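Local atomic coordinates of 2-hydroxyisobutyryl-CoA synthetase (Aquincola tertiaricarbonis, PDB entry 6HDY), a protein that belongs to the ANL superfamily of AMP-binding enzymes, with a large N-terminal region followed by a smaller C-terminal domain. Residues T290-D302 / N353-I366. Sequence-based numbering, arbitrary orientation.
With 8LQ ([[(2~{R},3~{S},4~{R},5~{R})-5-(6-aminopurin-9-yl)-3,4-bis(oxidanyl)oxolan-2-yl]methoxy-oxidanyl-phosphoryl] (3~{S})-3-oxidanylbutanoate), chain C; SO4 (sulfate ion), chain E.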
loop_
_atom_site.group_PDB
_atom_site.type_symbol
_atom_site.label_atom_id
_atom_site.label_comp_id
_atom_site.label_asym_id
_atom_site.label_seq_id
_atom_site.Cartn_x
_atom_site.Cartn_y
_atom_site.Cartn_z
ATOM N N THR A 290 1.338 -26.205 -4.350
ATOM C CA THR A 290 0.624 -26.134 -5.638
ATOM C C THR A 290 -0.813 -26.656 -5.458
ATOM O O THR A 290 -1.133 -27.171 -4.399
ATOM C CB THR A 290 1.422 -26.819 -6.756
ATOM O OG1 THR A 290 1.368 -28.225 -6.558
ATOM C CG2 THR A 290 2.870 -26.364 -6.830
ATOM N N GLU A 291 -1.689 -26.484 -6.457
ATOM C CA GLU A 291 -3.072 -26.956 -6.360
ATOM C C GLU A 291 -3.187 -28.450 -5.981
ATOM O O GLU A 291 -4.030 -28.785 -5.148
ATOM C CB GLU A 291 -3.882 -26.639 -7.619
ATOM C CG GLU A 291 -5.371 -26.916 -7.440
ATOM C CD GLU A 291 -6.258 -26.568 -8.613
ATOM O OE1 GLU A 291 -5.728 -26.141 -9.664
ATOM O OE2 GLU A 291 -7.493 -26.705 -8.472
ATOM N N GLN A 292 -2.317 -29.313 -6.548
ATOM C CA GLN A 292 -2.302 -30.754 -6.275
ATOM C C GLN A 292 -1.388 -31.113 -5.104
ATOM O O GLN A 292 -1.788 -31.920 -4.270
ATOM C CB GLN A 292 -1.986 -31.595 -7.530
ATOM C CG GLN A 292 -2.917 -31.333 -8.748
ATOM C CD GLN A 292 -2.586 -30.046 -9.504
ATOM O OE1 GLN A 292 -1.475 -29.514 -9.433
ATOM N NE2 GLN A 292 -3.561 -29.480 -10.207
ATOM N N SER A 293 -0.179 -30.516 -5.018
ATOM C CA SER A 293 0.740 -30.720 -3.889
ATOM C C SER A 293 0.387 -29.592 -2.923
ATOM O O SER A 293 1.158 -28.634 -2.761
ATOM C CB SER A 293 2.188 -30.610 -4.364
ATOM O OG SER A 293 2.400 -31.412 -5.515
ATOM N N ASN A 294 -0.848 -29.636 -2.387
ATOM C CA ASN A 294 -1.415 -28.547 -1.571
ATOM C C ASN A 294 -0.952 -28.531 -0.110
ATOM O O ASN A 294 -1.242 -27.561 0.585
ATOM C CB ASN A 294 -2.957 -28.524 -1.659
ATOM C CG ASN A 294 -3.594 -29.769 -1.109
ATOM O OD1 ASN A 294 -3.123 -30.877 -1.338
ATOM N ND2 ASN A 294 -4.640 -29.611 -0.319
ATOM N N ASP A 295 -0.272 -29.589 0.361
ATOM C CA ASP A 295 0.285 -29.583 1.717
ATOM C C ASP A 295 1.763 -29.178 1.655
ATOM O O ASP A 295 2.525 -29.654 0.799
ATOM C CB ASP A 295 0.097 -30.916 2.459
ATOM C CG ASP A 295 -1.357 -31.297 2.688
ATOM O OD1 ASP A 295 -2.108 -30.475 3.262
ATOM O OD2 ASP A 295 -1.737 -32.426 2.321
ATOM N N GLY A 296 2.132 -28.256 2.528
ATOM C CA GLY A 296 3.495 -27.764 2.581
ATOM C C GLY A 296 3.871 -26.947 1.359
ATOM O O GLY A 296 3.019 -26.287 0.743
ATOM N N MET A 297 5.165 -26.982 1.006
ATOM C CA MET A 297 5.669 -26.175 -0.097
ATOM C C MET A 297 6.668 -26.916 -0.932
ATOM O O MET A 297 7.409 -27.720 -0.406
ATOM C CB MET A 297 6.357 -24.905 0.451
ATOM C CG MET A 297 5.444 -23.998 1.259
ATOM S SD MET A 297 6.208 -22.449 1.827
ATOM C CE MET A 297 7.268 -23.030 3.090
ATOM N N LEU A 298 6.733 -26.601 -2.226
ATOM C CA LEU A 298 7.777 -27.119 -3.106
ATOM C C LEU A 298 8.894 -26.046 -3.169
ATOM O O LEU A 298 8.610 -24.862 -3.012
ATOM C CB LEU A 298 7.234 -27.341 -4.527
ATOM C CG LEU A 298 6.156 -28.416 -4.767
ATOM C CD1 LEU A 298 6.039 -28.706 -6.237
ATOM C CD2 LEU A 298 6.406 -29.709 -3.936
ATOM N N CYS A 299 10.135 -26.467 -3.413
ATOM C CA CYS A 299 11.294 -25.596 -3.580
ATOM C C CYS A 299 11.465 -25.422 -5.071
ATOM O O CYS A 299 11.993 -26.318 -5.718
ATOM C CB CYS A 299 12.544 -26.216 -2.956
ATOM S SG CYS A 299 12.395 -26.574 -1.193
ATOM N N TRP A 300 11.009 -24.287 -5.622
ATOM C CA TRP A 300 11.122 -23.970 -7.046
ATOM C C TRP A 300 12.583 -23.589 -7.333
ATOM O O TRP A 300 12.936 -22.417 -7.424
ATOM C CB TRP A 300 10.128 -22.869 -7.422
ATOM C CG TRP A 300 8.694 -23.248 -7.212
ATOM C CD1 TRP A 300 8.078 -23.502 -6.023
ATOM C CD2 TRP A 300 7.670 -23.319 -8.218
ATOM N NE1 TRP A 300 6.747 -23.779 -6.227
ATOM C CE2 TRP A 300 6.462 -23.659 -7.562
ATOM C CE3 TRP A 300 7.653 -23.115 -9.614
ATOM C CZ2 TRP A 300 5.243 -23.807 -8.255
ATOM C CZ3 TRP A 300 6.452 -23.271 -10.296
ATOM C CH2 TRP A 300 5.265 -23.609 -9.623
ATOM N N GLN A 301 13.427 -24.638 -7.428
ATOM C CA GLN A 301 14.885 -24.628 -7.530
ATOM C C GLN A 301 15.498 -23.792 -8.657
ATOM O O GLN A 301 16.600 -23.266 -8.473
ATOM C CB GLN A 301 15.411 -26.070 -7.601
ATOM C CG GLN A 301 15.215 -26.875 -6.303
ATOM C CD GLN A 301 15.907 -26.287 -5.088
ATOM O OE1 GLN A 301 15.483 -25.271 -4.517
ATOM N NE2 GLN A 301 16.952 -26.948 -4.623
ATOM N N ASP A 302 14.831 -23.708 -9.823
ATOM C CA ASP A 302 15.315 -22.925 -10.971
ATOM C C ASP A 302 14.991 -21.424 -10.858
ATOM O O ASP A 302 15.386 -20.638 -11.741
ATOM C CB ASP A 302 14.821 -23.514 -12.299
ATOM C CG ASP A 302 13.329 -23.717 -12.320
ATOM O OD1 ASP A 302 12.858 -24.702 -11.709
ATOM O OD2 ASP A 302 12.625 -22.869 -12.910
ATOM N N ASN A 353 5.670 -35.773 -6.350
ATOM C CA ASN A 353 4.659 -34.810 -5.937
ATOM C C ASN A 353 3.367 -35.019 -6.707
ATOM O O ASN A 353 3.449 -35.302 -7.904
ATOM C CB ASN A 353 5.176 -33.380 -6.101
ATOM C CG ASN A 353 6.390 -33.105 -5.252
ATOM O OD1 ASN A 353 6.344 -33.196 -4.023
ATOM N ND2 ASN A 353 7.506 -32.771 -5.885
ATOM N N PRO A 354 2.175 -34.870 -6.055
ATOM C CA PRO A 354 0.892 -35.066 -6.785
ATOM C C PRO A 354 0.707 -34.198 -8.043
ATOM O O PRO A 354 0.058 -34.650 -8.995
ATOM C CB PRO A 354 -0.189 -34.781 -5.730
ATOM C CG PRO A 354 0.498 -34.903 -4.419
ATOM C CD PRO A 354 1.942 -34.557 -4.627
ATOM N N CYS A 355 1.283 -32.976 -8.062
ATOM C CA CYS A 355 1.210 -32.087 -9.225
ATOM C C CYS A 355 2.140 -32.556 -10.359
ATOM O O CYS A 355 1.929 -32.182 -11.509
ATOM C CB CYS A 355 1.460 -30.628 -8.845
ATOM S SG CYS A 355 3.138 -30.272 -8.267
ATOM N N GLY A 356 3.116 -33.405 -10.029
ATOM C CA GLY A 356 4.083 -33.913 -10.997
ATOM C C GLY A 356 5.300 -33.022 -11.202
ATOM O O GLY A 356 6.097 -33.264 -12.112
ATOM N N ARG A 357 5.455 -31.978 -10.369
ATOM C CA ARG A 357 6.631 -31.108 -10.416
ATOM C C ARG A 357 7.786 -31.845 -9.730
ATOM O O ARG A 357 7.616 -32.419 -8.639
ATOM C CB ARG A 357 6.352 -29.731 -9.788
ATOM C CG ARG A 357 5.522 -28.819 -10.708
ATOM C CD ARG A 357 5.073 -27.544 -10.019
ATOM N NE ARG A 357 4.291 -26.682 -10.906
ATOM C CZ ARG A 357 2.963 -26.687 -11.008
ATOM N NH1 ARG A 357 2.354 -25.847 -11.818
ATOM N NH2 ARG A 357 2.238 -27.539 -10.296
ATOM N N THR A 358 8.942 -31.886 -10.400
ATOM C CA THR A 358 10.129 -32.613 -9.924
ATOM C C THR A 358 11.022 -31.757 -8.995
ATOM O O THR A 358 12.220 -31.603 -9.246
ATOM C CB THR A 358 10.898 -33.105 -11.141
ATOM O OG1 THR A 358 11.108 -31.973 -11.966
ATOM C CG2 THR A 358 10.160 -34.205 -11.926
ATOM N N TYR A 359 10.434 -31.217 -7.916
ATOM C CA TYR A 359 11.112 -30.346 -6.956
ATOM C C TYR A 359 11.188 -30.976 -5.559
ATOM O O TYR A 359 10.233 -31.673 -5.181
ATOM C CB TYR A 359 10.311 -29.026 -6.784
ATOM C CG TYR A 359 10.316 -28.052 -7.945
ATOM C CD1 TYR A 359 11.508 -27.671 -8.559
ATOM C CD2 TYR A 359 9.146 -27.421 -8.352
ATOM C CE1 TYR A 359 11.524 -26.719 -9.579
ATOM C CE2 TYR A 359 9.148 -26.490 -9.390
ATOM C CZ TYR A 359 10.338 -26.157 -10.011
ATOM O OH TYR A 359 10.333 -25.266 -11.055
ATOM N N PRO A 360 12.207 -30.602 -4.718
ATOM C CA PRO A 360 12.192 -31.025 -3.304
ATOM C C PRO A 360 11.021 -30.313 -2.623
ATOM O O PRO A 360 10.538 -29.279 -3.118
ATOM C CB PRO A 360 13.524 -30.499 -2.749
ATOM C CG PRO A 360 14.357 -30.199 -3.953
ATOM C CD PRO A 360 13.377 -29.749 -4.988
ATOM N N ARG A 361 10.544 -30.879 -1.521
ATOM C CA ARG A 361 9.380 -30.391 -0.811
ATOM C C ARG A 361 9.678 -30.146 0.669
ATOM O O ARG A 361 10.514 -30.821 1.260
ATOM C CB ARG A 361 8.260 -31.457 -0.953
ATOM C CG ARG A 361 6.867 -31.041 -0.505
ATOM C CD ARG A 361 5.867 -32.143 -0.805
ATOM N NE ARG A 361 4.482 -31.664 -0.734
ATOM C CZ ARG A 361 3.410 -32.394 -1.031
ATOM N NH1 ARG A 361 3.543 -33.655 -1.432
ATOM N NH2 ARG A 361 2.194 -31.876 -0.911
ATOM N N LEU A 362 8.938 -29.210 1.263
ATOM C CA LEU A 362 8.883 -28.906 2.683
ATOM C C LEU A 362 7.456 -29.370 3.061
ATOM O O LEU A 362 6.511 -28.570 3.008
ATOM C CB LEU A 362 9.115 -27.409 2.961
ATOM C CG LEU A 362 10.343 -26.755 2.293
ATOM C CD1 LEU A 362 10.464 -25.280 2.688
ATOM C CD2 LEU A 362 11.639 -27.498 2.623
ATOM N N PRO A 363 7.280 -30.693 3.357
ATOM C CA PRO A 363 5.928 -31.242 3.598
ATOM C C PRO A 363 5.106 -30.625 4.725
ATOM O O PRO A 363 3.870 -30.761 4.731
ATOM C CB PRO A 363 6.197 -32.721 3.888
ATOM C CG PRO A 363 7.511 -32.995 3.316
ATOM C CD PRO A 363 8.301 -31.755 3.451
ATOM N N GLN A 364 5.792 -30.006 5.703
ATOM C CA GLN A 364 5.169 -29.390 6.866
ATOM C C GLN A 364 5.489 -27.899 6.924
ATOM O O GLN A 364 5.342 -27.251 7.975
ATOM C CB GLN A 364 5.635 -30.128 8.129
ATOM C CG GLN A 364 5.007 -31.510 8.278
ATOM C CD GLN A 364 5.979 -32.530 8.794
ATOM O OE1 GLN A 364 6.390 -32.499 9.958
ATOM N NE2 GLN A 364 6.339 -33.485 7.945
ATOM N N GLY A 365 5.872 -27.366 5.761
ATOM C CA GLY A 365 6.288 -25.983 5.583
ATOM C C GLY A 365 7.479 -25.689 6.479
ATOM O O GLY A 365 8.344 -26.545 6.689
ATOM N N ILE A 366 7.475 -24.504 7.078
ATOM C CA ILE A 366 8.539 -24.022 7.931
ATOM C C ILE A 366 7.984 -23.881 9.337
ATOM O O ILE A 366 6.947 -23.237 9.541
ATOM C CB ILE A 366 9.165 -22.724 7.313
ATOM C CG1 ILE A 366 9.917 -23.073 6.004
ATOM C CG2 ILE A 366 10.073 -21.956 8.329
ATOM C CD1 ILE A 366 10.193 -21.969 5.099
HETATM N N9 8LQ C . 8.069 -16.906 7.309
HETATM C C8 8LQ C . 7.754 -16.310 6.148
HETATM N N7 8LQ C . 6.955 -17.117 5.458
HETATM C C5 8LQ C . 6.787 -18.238 6.180
HETATM C C6 8LQ C . 6.049 -19.355 6.000
HETATM N N6 8LQ C . 5.360 -19.481 4.877
HETATM N N1 8LQ C . 6.029 -20.348 6.911
HETATM C C2 8LQ C . 6.751 -20.230 8.101
HETATM N N3 8LQ C . 7.443 -19.044 8.298
HETATM C C4 8LQ C . 7.475 -18.096 7.331
HETATM C CAA 8LQ C . 7.980 -11.250 2.318
HETATM C CAZ 8LQ C . 7.332 -12.618 2.658
HETATM O OAE 8LQ C . 6.043 -12.408 3.228
HETATM C CAL 8LQ C . 8.177 -13.442 3.649
HETATM C CAS 8LQ C . 8.453 -12.641 4.928
HETATM O OAC 8LQ C . 7.581 -12.535 5.786
HETATM O OAQ 8LQ C . 9.681 -12.009 4.975
HETATM P PBC 8LQ C . 10.283 -11.374 6.315
HETATM O OAH 8LQ C . 9.283 -10.196 6.682
HETATM O OAD 8LQ C . 11.677 -10.918 6.172
HETATM O "O5'" 8LQ C . 10.205 -12.547 7.371
HETATM C "C5'" 8LQ C . 10.812 -13.783 7.000
HETATM C "C4'" 8LQ C . 10.613 -14.792 8.101
HETATM O "O4'" 8LQ C . 9.191 -14.990 8.321
HETATM C "C3'" 8LQ C . 11.118 -16.080 7.605
HETATM O "O3'" 8LQ C . 12.549 -16.188 7.847
HETATM C "C2'" 8LQ C . 10.300 -17.057 8.453
HETATM O "O2'" 8LQ C . 10.793 -17.109 9.850
HETATM C "C1'" 8LQ C . 8.940 -16.399 8.420
HETATM S S SO4 E . 1.465 -36.340 -0.979
HETATM O O1 SO4 E . 2.720 -36.482 -1.729
HETATM O O2 SO4 E . 1.007 -34.950 -0.970
HETATM O O3 SO4 E . 0.429 -37.161 -1.606
HETATM O O4 SO4 E . 1.687 -36.774 0.401
HETATM O O HOH W 1 -0.583 -27.018 -9.982
HETATM O O HOH W 2 3.569 -28.730 -1.543
HETATM O O HOH W 3 -0.874 -32.574 -0.529
#
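One face of the Tyr359 ring is covered by Trp300, whose CA sits over its centre, 3.8 Å from the centroid, a CH-pi contact; at the ring's edge, in plane, lie Leu298 CD1 and Asp302 OD1. Tyr359 CE2 in turn rests over one face of the indole, offset toward the rim, the two ring planes inclined at 40°. The Arg357 guanidinium, salt-bridged to Glu39, approaches Trp300 obliquely and has Cys355 SG in plane at its edge. Tyrosine suits 359 because its flat body packs against carbon while its OH donates to the syn lone pair of Asp302 OD1 (2.7 Å); Arg38 and Arg153 hold the other carboxylate oxygen.

These rings flank a short antiparallel ladder in the AMP-binding fold, where strand 297-299 runs between 287-288 and 361-362. Met297 and Leu362 form its hydrogen-bonded pair, and Cys299 N extends it to Pro360 O. Leu362 O accepts from Met297 N and Gly365 N, tying the ladder to the type I turn 362-365; glycine suits 365, where phi is positive. Beyond the turn, Ile366 lines the 8LQ pocket, and Met297 CE packs on its CD1 (3.7 Å).

On the sheet face that Leu298 shares with Arg361, its non-hydrogen-bonded partner, the long arginine stretches out, CG anti to the backbone N (chi1 -169°), to reach a main-chain carbonyl: Arg361 NH2 donates to Asp295 O (2.8 Å) in the carbonyl plane, on a lone pair. Ser293 CB lies over one guanidinium face, toward its rim; at the edge Arg361 NH1 donates to O2 of a sulfate ion, probably from the crystallisation liquor. Ser293 OG accepts from Cys355 N at 3.2 Å.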